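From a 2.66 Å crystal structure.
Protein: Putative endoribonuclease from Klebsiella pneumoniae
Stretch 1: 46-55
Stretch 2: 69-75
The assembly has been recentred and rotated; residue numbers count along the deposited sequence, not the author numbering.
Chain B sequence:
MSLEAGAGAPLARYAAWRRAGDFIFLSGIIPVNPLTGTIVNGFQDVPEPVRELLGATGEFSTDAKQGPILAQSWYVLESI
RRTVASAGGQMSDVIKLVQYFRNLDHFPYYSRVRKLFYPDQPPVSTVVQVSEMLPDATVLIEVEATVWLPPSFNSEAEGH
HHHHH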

ATOM      1  N   VAL B  46      -7.964  -9.734 -33.316  1.00 39.81           N
ATOM      2  CA  VAL B  46      -8.803  -8.979 -34.225  1.00 40.05           C
ATOM      3  C   VAL B  46      -8.408  -9.161 -35.691  1.00 40.12           C
ATOM      4  O   VAL B  46      -7.248  -9.473 -36.006  1.00 40.04           O
ATOM      5  CB  VAL B  46      -8.883  -7.456 -33.861  1.00 40.60           C
ATOM      6  CG1 VAL B  46      -9.310  -7.255 -32.385  1.00 40.31           C
ATOM      7  CG2 VAL B  46      -7.576  -6.710 -34.196  1.00 40.08           C
ATOM      8  N   PRO B  47      -9.388  -8.996 -36.592  1.00 40.19           N
ATOM      9  CA  PRO B  47      -9.140  -9.066 -38.029  1.00 40.02           C
ATOM     10  C   PRO B  47      -7.890  -8.289 -38.429  1.00 39.09           C
ATOM     11  O   PRO B  47      -7.658  -7.174 -37.935  1.00 39.51           O
ATOM     12  CB  PRO B  47     -10.405  -8.413 -38.612  1.00 40.42           C
ATOM     13  CG  PRO B  47     -11.489  -8.880 -37.665  1.00 40.09           C
ATOM     14  CD  PRO B  47     -10.831  -8.858 -36.295  1.00 40.09           C
ATOM     15  N   GLU B  48      -7.091  -8.879 -39.308  1.00 37.71           N
ATOM     16  CA  GLU B  48      -5.801  -8.304 -39.664  1.00 36.43           C
ATOM     17  C   GLU B  48      -5.853  -6.837 -40.133  1.00 36.09           C
ATOM     18  O   GLU B  48      -5.094  -6.013 -39.642  1.00 35.81           O
ATOM     19  CB  GLU B  48      -5.087  -9.191 -40.671  1.00 36.31           C
ATOM     20  CG  GLU B  48      -4.479 -10.474 -40.079  1.00 36.09           C
ATOM     21  CD  GLU B  48      -5.418 -11.681 -40.014  1.00 36.86           C
ATOM     22  OE1 GLU B  48      -6.668 -11.535 -40.127  1.00 36.61           O
ATOM     23  OE2 GLU B  48      -4.870 -12.799 -39.841  1.00 37.17           O
ATOM     24  N   PRO B  49      -6.764  -6.494 -41.062  1.00 35.66           N
ATOM     25  CA  PRO B  49      -6.666  -5.107 -41.477  1.00 35.38           C
ATOM     26  C   PRO B  49      -7.240  -4.163 -40.434  1.00 35.75           C
ATOM     27  O   PRO B  49      -6.969  -2.946 -40.490  1.00 35.78           O
ATOM     28  CB  PRO B  49      -7.469  -5.061 -42.783  1.00 35.19           C
ATOM     29  CG  PRO B  49      -8.388  -6.213 -42.723  1.00 34.97           C
ATOM     30  CD  PRO B  49      -7.817  -7.227 -41.787  1.00 35.34           C
ATOM     31  N   VAL B  50      -8.003  -4.708 -39.480  1.00 36.10           N
ATOM     32  CA  VAL B  50      -8.504  -3.896 -38.362  1.00 36.68           C
ATOM     33  C   VAL B  50      -7.344  -3.453 -37.455  1.00 37.27           C
ATOM     34  O   VAL B  50      -7.391  -2.400 -36.846  1.00 37.29           O
ATOM     35  CB  VAL B  50      -9.609  -4.587 -37.540  1.00 36.93           C
ATOM     36  CG1 VAL B  50      -9.876  -3.797 -36.262  1.00 36.62           C
ATOM     37  CG2 VAL B  50     -10.921  -4.742 -38.366  1.00 35.60           C
ATOM     38  N   ARG B  51      -6.271  -4.226 -37.426  1.00 37.64           N
ATOM     39  CA  ARG B  51      -5.124  -3.839 -36.644  1.00 38.14           C
ATOM     40  C   ARG B  51      -4.559  -2.492 -37.047  1.00 38.74           C
ATOM     41  O   ARG B  51      -4.433  -1.591 -36.189  1.00 38.24           O
ATOM     42  CB  ARG B  51      -4.044  -4.908 -36.700  1.00 38.07           C
ATOM     43  CG  ARG B  51      -4.522  -6.220 -36.202  1.00 37.12           C
ATOM     44  CD  ARG B  51      -3.517  -7.291 -36.486  1.00 37.67           C
ATOM     45  NE  ARG B  51      -4.173  -8.595 -36.451  1.00 38.02           N
ATOM     46  CZ  ARG B  51      -3.533  -9.753 -36.442  1.00 37.62           C
ATOM     47  NH1 ARG B  51      -2.197  -9.786 -36.439  1.00 38.85           N
ATOM     48  NH2 ARG B  51      -4.240 -10.868 -36.412  1.00 36.29           N
ATOM     49  N   GLU B  52      -4.209  -2.334 -38.331  1.00 39.60           N
ATOM     50  CA  GLU B  52      -3.578  -1.049 -38.740  1.00 40.16           C
ATOM     51  C   GLU B  52      -4.655   0.031 -38.760  1.00 39.10           C
ATOM     52  O   GLU B  52      -4.363   1.198 -38.624  1.00 39.41           O
ATOM     53  CB  GLU B  52      -2.620  -1.147 -39.978  1.00 40.82           C
ATOM     54  CG  GLU B  52      -1.781   0.158 -40.424  1.00 43.23           C
ATOM     55  CD  GLU B  52      -0.716   0.729 -39.421  1.00 46.53           C
ATOM     56  OE1 GLU B  52       0.482   0.320 -39.467  1.00 45.67           O
ATOM     57  OE2 GLU B  52      -1.063   1.658 -38.634  1.00 46.62           O
ATOM     58  N   LEU B  53      -5.909  -0.390 -38.780  1.00 38.82           N
ATOM     59  CA  LEU B  53      -7.021   0.542 -38.586  1.00 39.07           C
ATOM     60  C   LEU B  53      -7.194   1.030 -37.131  1.00 39.14           C
ATOM     61  O   LEU B  53      -7.813   2.078 -36.893  1.00 39.35           O
ATOM     62  CB  LEU B  53      -8.332  -0.086 -39.076  1.00 39.33           C
ATOM     63  CG  LEU B  53      -9.601   0.759 -39.048  1.00 38.65           C
ATOM     64  CD1 LEU B  53      -9.476   1.943 -39.981  1.00 39.96           C
ATOM     65  CD2 LEU B  53     -10.763  -0.098 -39.436  1.00 39.04           C
ATOM     66  N   LEU B  54      -6.683   0.266 -36.163  1.00 38.49           N
ATOM     67  CA  LEU B  54      -6.651   0.731 -34.775  1.00 37.72           C
ATOM     68  C   LEU B  54      -5.348   1.484 -34.490  1.00 37.83           C
ATOM     69  O   LEU B  54      -5.193   2.075 -33.432  1.00 38.09           O
ATOM     70  CB  LEU B  54      -6.876  -0.411 -33.769  1.00 37.00           C
ATOM     71  CG  LEU B  54      -8.132  -1.285 -33.947  1.00 35.58           C
ATOM     72  CD1 LEU B  54      -8.103  -2.557 -33.083  1.00 30.71           C
ATOM     73  CD2 LEU B  54      -9.448  -0.509 -33.796  1.00 33.61           C
ATOM     74  N   GLY B  55      -4.424   1.473 -35.441  1.00 37.70           N
ATOM     75  CA  GLY B  55      -3.199   2.245 -35.304  1.00 37.84           C
ATOM     76  C   GLY B  55      -2.002   1.401 -34.909  1.00 38.32           C
ATOM     77  O   GLY B  55      -1.025   1.926 -34.367  1.00 37.94           O
ATOM     78  N   ILE B  69      -5.959  -2.567 -25.143  1.00 25.82           N
ATOM     79  CA  ILE B  69      -7.050  -1.605 -25.050  1.00 25.47           C
ATOM     80  C   ILE B  69      -7.722  -1.371 -26.423  1.00 25.96           C
ATOM     81  O   ILE B  69      -8.957  -1.250 -26.497  1.00 26.12           O
ATOM     82  CB  ILE B  69      -6.601  -0.289 -24.369  1.00 24.84           C
ATOM     83  CG1 ILE B  69      -7.754   0.697 -24.199  1.00 25.82           C
ATOM     84  CG2 ILE B  69      -5.517   0.364 -25.148  1.00 25.00           C
ATOM     85  CD1 ILE B  69      -9.027   0.114 -23.603  1.00 28.13           C
ATOM     86  N   LEU B  70      -6.915  -1.319 -27.492  1.00 25.56           N
ATOM     87  CA  LEU B  70      -7.431  -1.085 -28.843  1.00 25.04           C
ATOM     88  C   LEU B  70      -8.288  -2.267 -29.249  1.00 25.44           C
ATOM     89  O   LEU B  70      -9.450  -2.114 -29.616  1.00 25.51           O
ATOM     90  CB  LEU B  70      -6.283  -0.853 -29.838  1.00 24.43           C
ATOM     91  CG  LEU B  70      -5.503   0.473 -29.716  1.00 22.44           C
ATOM     92  CD1 LEU B  70      -4.254   0.482 -30.611  1.00 21.66           C
ATOM     93  CD2 LEU B  70      -6.383   1.698 -29.986  1.00 18.70           C
ATOM     94  N   ALA B  71      -7.727  -3.458 -29.105  1.00 26.12           N
ATOM     95  CA  ALA B  71      -8.437  -4.676 -29.442  1.00 27.06           C
ATOM     96  C   ALA B  71      -9.723  -4.838 -28.656  1.00 27.67           C
ATOM     97  O   ALA B  71     -10.747  -5.162 -29.231  1.00 28.49           O
ATOM     98  CB  ALA B  71      -7.539  -5.881 -29.239  1.00 27.07           C
ATOM     99  N   GLN B  72      -9.682  -4.614 -27.346  1.00 28.66           N
ATOM    100  CA  GLN B  72     -10.882  -4.758 -26.516  1.00 29.10           C
ATOM    101  C   GLN B  72     -11.934  -3.700 -26.869  1.00 29.76           C
ATOM    102  O   GLN B  72     -13.137  -3.995 -26.933  1.00 29.95           O
ATOM    103  CB  GLN B  72     -10.533  -4.696 -25.027  1.00 29.46           C
ATOM    104  CG  GLN B  72      -9.790  -5.941 -24.461  1.00 29.18           C
ATOM    105  CD  GLN B  72      -9.608  -5.878 -22.947  1.00 27.69           C
ATOM    106  OE1 GLN B  72     -10.146  -4.998 -22.288  1.00 27.62           O
ATOM    107  NE2 GLN B  72      -8.848  -6.794 -22.403  1.00 24.57           N
ATOM    108  N   SER B  73     -11.493  -2.476 -27.127  1.00 29.94           N
ATOM    109  CA  SER B  73     -12.439  -1.439 -27.465  1.00 30.95           C
ATOM    110  C   SER B  73     -13.134  -1.809 -28.759  1.00 31.83           C
ATOM    111  O   SER B  73     -14.373  -1.721 -28.880  1.00 31.47           O
ATOM    112  CB  SER B  73     -11.748  -0.088 -27.606  1.00 30.70           C
ATOM    113  OG  SER B  73     -11.108   0.280 -26.394  1.00 31.27           O
ATOM    114  N   TRP B  74     -12.329  -2.250 -29.725  1.00 32.95           N
ATOM    115  CA  TRP B  74     -12.863  -2.491 -31.034  1.00 33.85           C
ATOM    116  C   TRP B  74     -13.881  -3.616 -30.885  1.00 34.43           C
ATOM    117  O   TRP B  74     -15.042  -3.489 -31.293  1.00 34.99           O
ATOM    118  CB  TRP B  74     -11.765  -2.828 -32.048  1.00 34.01           C
ATOM    119  CG  TRP B  74     -12.377  -3.298 -33.328  1.00 35.24           C
ATOM    120  CD1 TRP B  74     -12.854  -2.515 -34.348  1.00 35.47           C
ATOM    121  CD2 TRP B  74     -12.669  -4.655 -33.687  1.00 35.35           C
ATOM    122  NE1 TRP B  74     -13.398  -3.309 -35.336  1.00 36.86           N
ATOM    123  CE2 TRP B  74     -13.294  -4.625 -34.958  1.00 37.15           C
ATOM    124  CE3 TRP B  74     -12.446  -5.893 -33.068  1.00 36.04           C
ATOM    125  CZ2 TRP B  74     -13.700  -5.794 -35.626  1.00 37.19           C
ATOM    126  CZ3 TRP B  74     -12.842  -7.060 -33.727  1.00 37.59           C
ATOM    127  CH2 TRP B  74     -13.460  -6.998 -35.000  1.00 38.48           C
ATOM    128  N   TYR B  75     -13.449  -4.696 -30.249  1.00 34.47           N
ATOM    129  CA  TYR B  75     -14.286  -5.861 -30.050  1.00 34.89           C
ATOM    130  C   TYR B  75     -15.623  -5.521 -29.403  1.00 34.42           C
ATOM    131  O   TYR B  75     -16.647  -6.097 -29.726  1.00 34.55           O
ATOM    132  CB  TYR B  75     -13.520  -6.889 -29.218  1.00 35.21           C
ATOM    133  CG  TYR B  75     -13.998  -8.281 -29.446  1.00 38.11           C
ATOM    134  CD1 TYR B  75     -13.375  -9.105 -30.388  1.00 40.77           C
ATOM    135  CD2 TYR B  75     -15.103  -8.782 -28.742  1.00 40.95           C
ATOM    136  CE1 TYR B  75     -13.837 -10.411 -30.622  1.00 42.95           C
ATOM    137  CE2 TYR B  75     -15.569 -10.084 -28.958  1.00 42.82           C
ATOM    138  CZ  TYR B  75     -14.942 -10.887 -29.905  1.00 44.32           C
ATOM    139  OH  TYR B  75     -15.417 -12.175 -30.118  1.00 48.86           O
TER

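A valine methyl sits almost squarely on an indole: Val50 CG1 lies 3.6 Å from the centroid of the Trp74 five-membered ring, only 6° off its normal, a CH-pi contact of nearly ideal geometry. It illustrates how one broad aromatic side chain can organise a packing made without a single hydrogen bond between the partners. The two helices cross at 112°, their axes no closer than 10.3 Å, and Trp74, with chi1 in the t rotamer, contributes the largest covered area, 104 of 387 Å². Around the same ring, Val46 CG1 approaches Trp74 CE3 and Pro47 CD approaches Trp74 CH2, both at 3.5 Å, while Leu54 CD2 packs at 3.7 Å against Trp74 CB.

The packing continues through Leu54, which also touches Leu70: their CA-to-CB bonds each point toward the other stretch, their CB atoms lie 4.0 Å apart, and Leu70 CD1 comes within 3.4 Å of Leu54 O. Ala71 CB, pointing sideways, meets Val46 CG1 at 3.9 Å. Apolar Val46, Leu54 and Leu70 suit their buried positions.

No polar side chain bridges the stretches. Arg51, whose CA-to-CB bond points away, donates from NE to Val46 O at 3.2 Å, tying the incoming loop to its helix. Gly55 has positive phi, where a CB would jam against the preceding carbonyl O.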